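Local coordinates for protein 3-deoxy-manno-octulosonate cytidylyltransferase (Escherichia coli, PDB 1H7E) that activates the eight-carbon sugar KDO by joining it to CMP from CTP, releasing diphosphate, for bacterial lipopolysaccharide biosynthesis, at residues R54-Q57 against A58-F62; H127-S130 against A131-A135. All blocks are in the same frame, centred on the assembly; numbering follows the deposited sequence.

Contact 1. Residues R54-Q57 against A58-F62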
# COMPACT_ATOMS: atom_id res chain seq x y z
N ARG A 54 -27.33 6.68 28.97
CA ARG A 54 -28.36 7.44 28.27
C ARG A 54 -28.64 6.80 26.91
O ARG A 54 -29.80 6.67 26.49
CB ARG A 54 -27.94 8.91 28.10
CG ARG A 54 -27.75 9.66 29.42
CD ARG A 54 -27.19 11.08 29.22
NE ARG A 54 -25.77 11.09 28.87
CZ ARG A 54 -24.99 12.18 28.83
NH1 ARG A 54 -25.49 13.38 29.13
NH2 ARG A 54 -23.71 12.07 28.50
N VAL A 55 -27.57 6.34 26.24
CA VAL A 55 -27.68 5.69 24.94
C VAL A 55 -28.29 4.29 25.13
O VAL A 55 -29.16 3.88 24.36
CB VAL A 55 -26.30 5.59 24.22
CG1 VAL A 55 -26.40 4.74 22.96
CG2 VAL A 55 -25.81 6.96 23.86
N GLU A 56 -27.83 3.58 26.16
CA GLU A 56 -28.34 2.25 26.44
C GLU A 56 -29.84 2.34 26.64
O GLU A 56 -30.60 1.52 26.11
CB GLU A 56 -27.70 1.70 27.70
CG GLU A 56 -28.31 0.39 28.16
CD GLU A 56 -27.86 0.01 29.55
OE1 GLU A 56 -27.81 0.91 30.43
OE2 GLU A 56 -27.53 -1.18 29.75
N GLN A 57 -30.27 3.33 27.43
CA GLN A 57 -31.68 3.56 27.70
C GLN A 57 -32.45 3.89 26.42
O GLN A 57 -33.51 3.31 26.17
CB GLN A 57 -31.86 4.70 28.71
CG GLN A 57 -31.95 4.22 30.16
CD GLN A 57 -33.07 3.19 30.34
OE1 GLN A 57 -34.26 3.54 30.37
NE2 GLN A 57 -32.69 1.91 30.45
N ALA A 58 -31.91 4.82 25.63
CA ALA A 58 -32.55 5.23 24.37
C ALA A 58 -32.72 4.02 23.45
O ALA A 58 -33.75 3.88 22.79
CB ALA A 58 -31.73 6.30 23.69
N VAL A 59 -31.73 3.14 23.45
CA VAL A 59 -31.79 1.95 22.62
C VAL A 59 -32.87 0.97 23.10
O VAL A 59 -33.70 0.51 22.32
CB VAL A 59 -30.40 1.28 22.55
CG1 VAL A 59 -30.50 -0.06 21.84
CG2 VAL A 59 -29.41 2.22 21.82
N GLN A 60 -32.88 0.68 24.39
CA GLN A 60 -33.87 -0.22 24.96
C GLN A 60 -35.30 0.32 24.76
O GLN A 60 -36.23 -0.44 24.45
CB GLN A 60 -33.57 -0.47 26.44
CG GLN A 60 -32.43 -1.45 26.63
CD GLN A 60 -31.91 -1.52 28.05
OE1 GLN A 60 -32.43 -0.85 28.95
NE2 GLN A 60 -30.87 -2.32 28.26
N ALA A 61 -35.44 1.64 24.85
CA ALA A 61 -36.73 2.31 24.66
C ALA A 61 -37.37 1.97 23.31
O ALA A 61 -38.60 1.94 23.21
CB ALA A 61 -36.57 3.81 24.82
N PHE A 62 -36.57 1.75 22.26
CA PHE A 62 -37.17 1.36 20.99
C PHE A 62 -37.11 -0.15 20.78
O PHE A 62 -37.49 -0.66 19.73
CB PHE A 62 -36.66 2.16 19.77
CG PHE A 62 -35.20 2.01 19.48
CD1 PHE A 62 -34.70 0.83 18.91
CD2 PHE A 62 -34.32 3.07 19.69
CE1 PHE A 62 -33.36 0.71 18.56
CE2 PHE A 62 -32.97 2.97 19.35
CZ PHE A 62 -32.49 1.79 18.78

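Contact 2. Residues H127-S130 against A131-A135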
# COMPACT_ATOMS: atom_id res chain seq x y z
N HIS A 127 -15.65 3.26 -2.55
CA HIS A 127 -16.39 3.73 -3.73
C HIS A 127 -15.53 4.75 -4.47
O HIS A 127 -14.62 5.35 -3.88
CB HIS A 127 -17.80 4.28 -3.40
CG HIS A 127 -17.81 5.57 -2.63
ND1 HIS A 127 -17.55 6.79 -3.22
CD2 HIS A 127 -18.10 5.84 -1.34
CE1 HIS A 127 -17.69 7.75 -2.32
NE2 HIS A 127 -18.02 7.20 -1.17
N ALA A 128 -15.75 4.88 -5.78
CA ALA A 128 -14.97 5.81 -6.60
C ALA A 128 -15.22 7.27 -6.26
O ALA A 128 -16.33 7.66 -5.89
CB ALA A 128 -15.27 5.57 -8.08
N ILE A 129 -14.15 8.07 -6.28
CA ILE A 129 -14.24 9.50 -6.03
C ILE A 129 -13.36 10.21 -7.08
O ILE A 129 -12.50 9.59 -7.70
CB ILE A 129 -13.79 9.93 -4.60
CG1 ILE A 129 -12.41 9.36 -4.27
CG2 ILE A 129 -14.82 9.45 -3.55
CD1 ILE A 129 -11.78 9.98 -3.06
N SER A 130 -13.62 11.49 -7.28
CA SER A 130 -12.87 12.32 -8.22
C SER A 130 -11.54 12.70 -7.58
O SER A 130 -11.39 12.62 -6.36
CB SER A 130 -13.66 13.60 -8.49
OG SER A 130 -13.67 14.46 -7.35
N ALA A 131 -10.61 13.19 -8.40
CA ALA A 131 -9.30 13.62 -7.92
C ALA A 131 -9.42 14.78 -6.93
O ALA A 131 -8.66 14.86 -5.96
CB ALA A 131 -8.42 14.00 -9.10
N ALA A 132 -10.37 15.68 -7.16
CA ALA A 132 -10.55 16.82 -6.27
C ALA A 132 -10.96 16.37 -4.86
O ALA A 132 -10.47 16.92 -3.86
CB ALA A 132 -11.57 17.78 -6.83
N GLU A 133 -11.86 15.39 -4.77
CA GLU A 133 -12.28 14.86 -3.47
C GLU A 133 -11.14 14.10 -2.78
O GLU A 133 -11.01 14.13 -1.55
CB GLU A 133 -13.47 13.92 -3.61
CG GLU A 133 -14.77 14.58 -4.00
CD GLU A 133 -15.98 13.77 -3.56
OE1 GLU A 133 -17.12 14.15 -3.93
OE2 GLU A 133 -15.81 12.76 -2.83
N ALA A 134 -10.32 13.41 -3.57
CA ALA A 134 -9.19 12.66 -3.06
C ALA A 134 -8.10 13.54 -2.42
O ALA A 134 -7.30 13.06 -1.63
CB ALA A 134 -8.59 11.80 -4.16
N ALA A 135 -8.10 14.84 -2.73
CA ALA A 135 -7.08 15.75 -2.17
C ALA A 135 -7.19 16.01 -0.66
O ALA A 135 -6.19 16.34 -0.01
CB ALA A 135 -7.09 17.07 -2.92

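Contact 1. Residues R54-Q57 against A58-F62
Four successive i to i+4 backbone bonds carry the helix on from R54-Q57 through A58-A61, running from A58 N to R54 O, V59 N to V55 O, Q60 N to E56 O and A61 N to Q57 O, the V59 N–V55 O bond measuring 2.8 Å. On the inner face V55 CG1 lies 4.1 Å from V59 CG2. V55 packs on T50 and on the loop residues A9, Y11 and P20, V59 on V48 and A66, within the beta-alpha-beta unit of strand 45-50, helix 53-61 and strand 65-68. One turn apart on a neighbouring flank, E56 and Q60 run alongside each other in the same direction. A chi1 of 173° swings E56 CG away from the backbone N and brings it to 3.7 Å from Q60 NE2, while E56 OE2 stays 3.8 Å from that nitrogen; the carboxylate and amide planes are 37° apart. Putting an alanine at E56 would probably leave the Q60 amide without the CG and carboxylate alongside it and lose the packing on A66 and M68. Q57 meets Q60 too, NE2 lying 3.2 Å from Q60 OE1, but the angle is too poor for a hydrogen bond. R54 forms a salt bridge with D52 and a cation-pi contact with Y11. The ends of E56, Q57 and Q60 thus lie close without a side-chain hydrogen bond among them, and backbone bonds hold the helix here.

Contact 2. Residues H127-S130 against A131-A135
S130 supplies both hydrogen bonds that join H127-S130 to A131-A135. Its OG accepts from E133 N at 3.3 Å, a nearly straight bond with an N-H...O angle of 165°, and its carbonyl O accepts from A134 N at 3.1 Å, the donor lying in the carbonyl plane. A chi1 of 71° sets OG between the serine's own backbone N and carbonyl carbon, and from there it reaches the amide two residues beyond A131. A further hydrogen bond stays within the strand: H127 ND1 donates to A128 O at 3.1 Å, with the acceptor close to the imidazole plane but the ring nitrogen well above the plane of the carbonyl.

The serine is therefore the N-cap of the short, weakly bonded helix 131-134, occupying an amide of its first turn that has no earlier carbonyl within the helix to bind. Here the chain leaves strand 122-129, which pairs antiparallel with strand 169-179 in the central mixed sheet, and turns straight into the helix.

The apolar contact comes from I129, whose two branches part company. CD1 reaches A134, 3.7 Å from its CA and 3.8 Å from its CB, while A134 also packs on Y169.

Other van der Waals contacts involve E133. The second branch of I129, the methyl CG2, lies beside a carboxylate oxygen, 3.5 Å from E133 OE2, and the extended E133 chain passes its CG 3.5 Å from S130 OG. E133 OE2 and H127 NE2 are 6.2 Å apart and not in contact.

Contacts 1 and 2 lie on opposite sides of the chain's centre, with their own centres 37 Å apart and their nearest atoms about 25 Å apart, so neither touches the other. Both belong to the cytidylyltransferase family region and are joined through the same mixed sheet. Contact 1 belongs to the helix linking strands 45-50 and 65-68, the latter an outermost strand of the sheet in this chain; contact 2 spans the end of strand 122-129, next to the other outermost strand, 212-216, and the short helix after it. The first takes in almost the whole of helix 53-61, the second the start of a short, weakly bonded one. The enzyme is without substrate here, and neither contact holds a ligand.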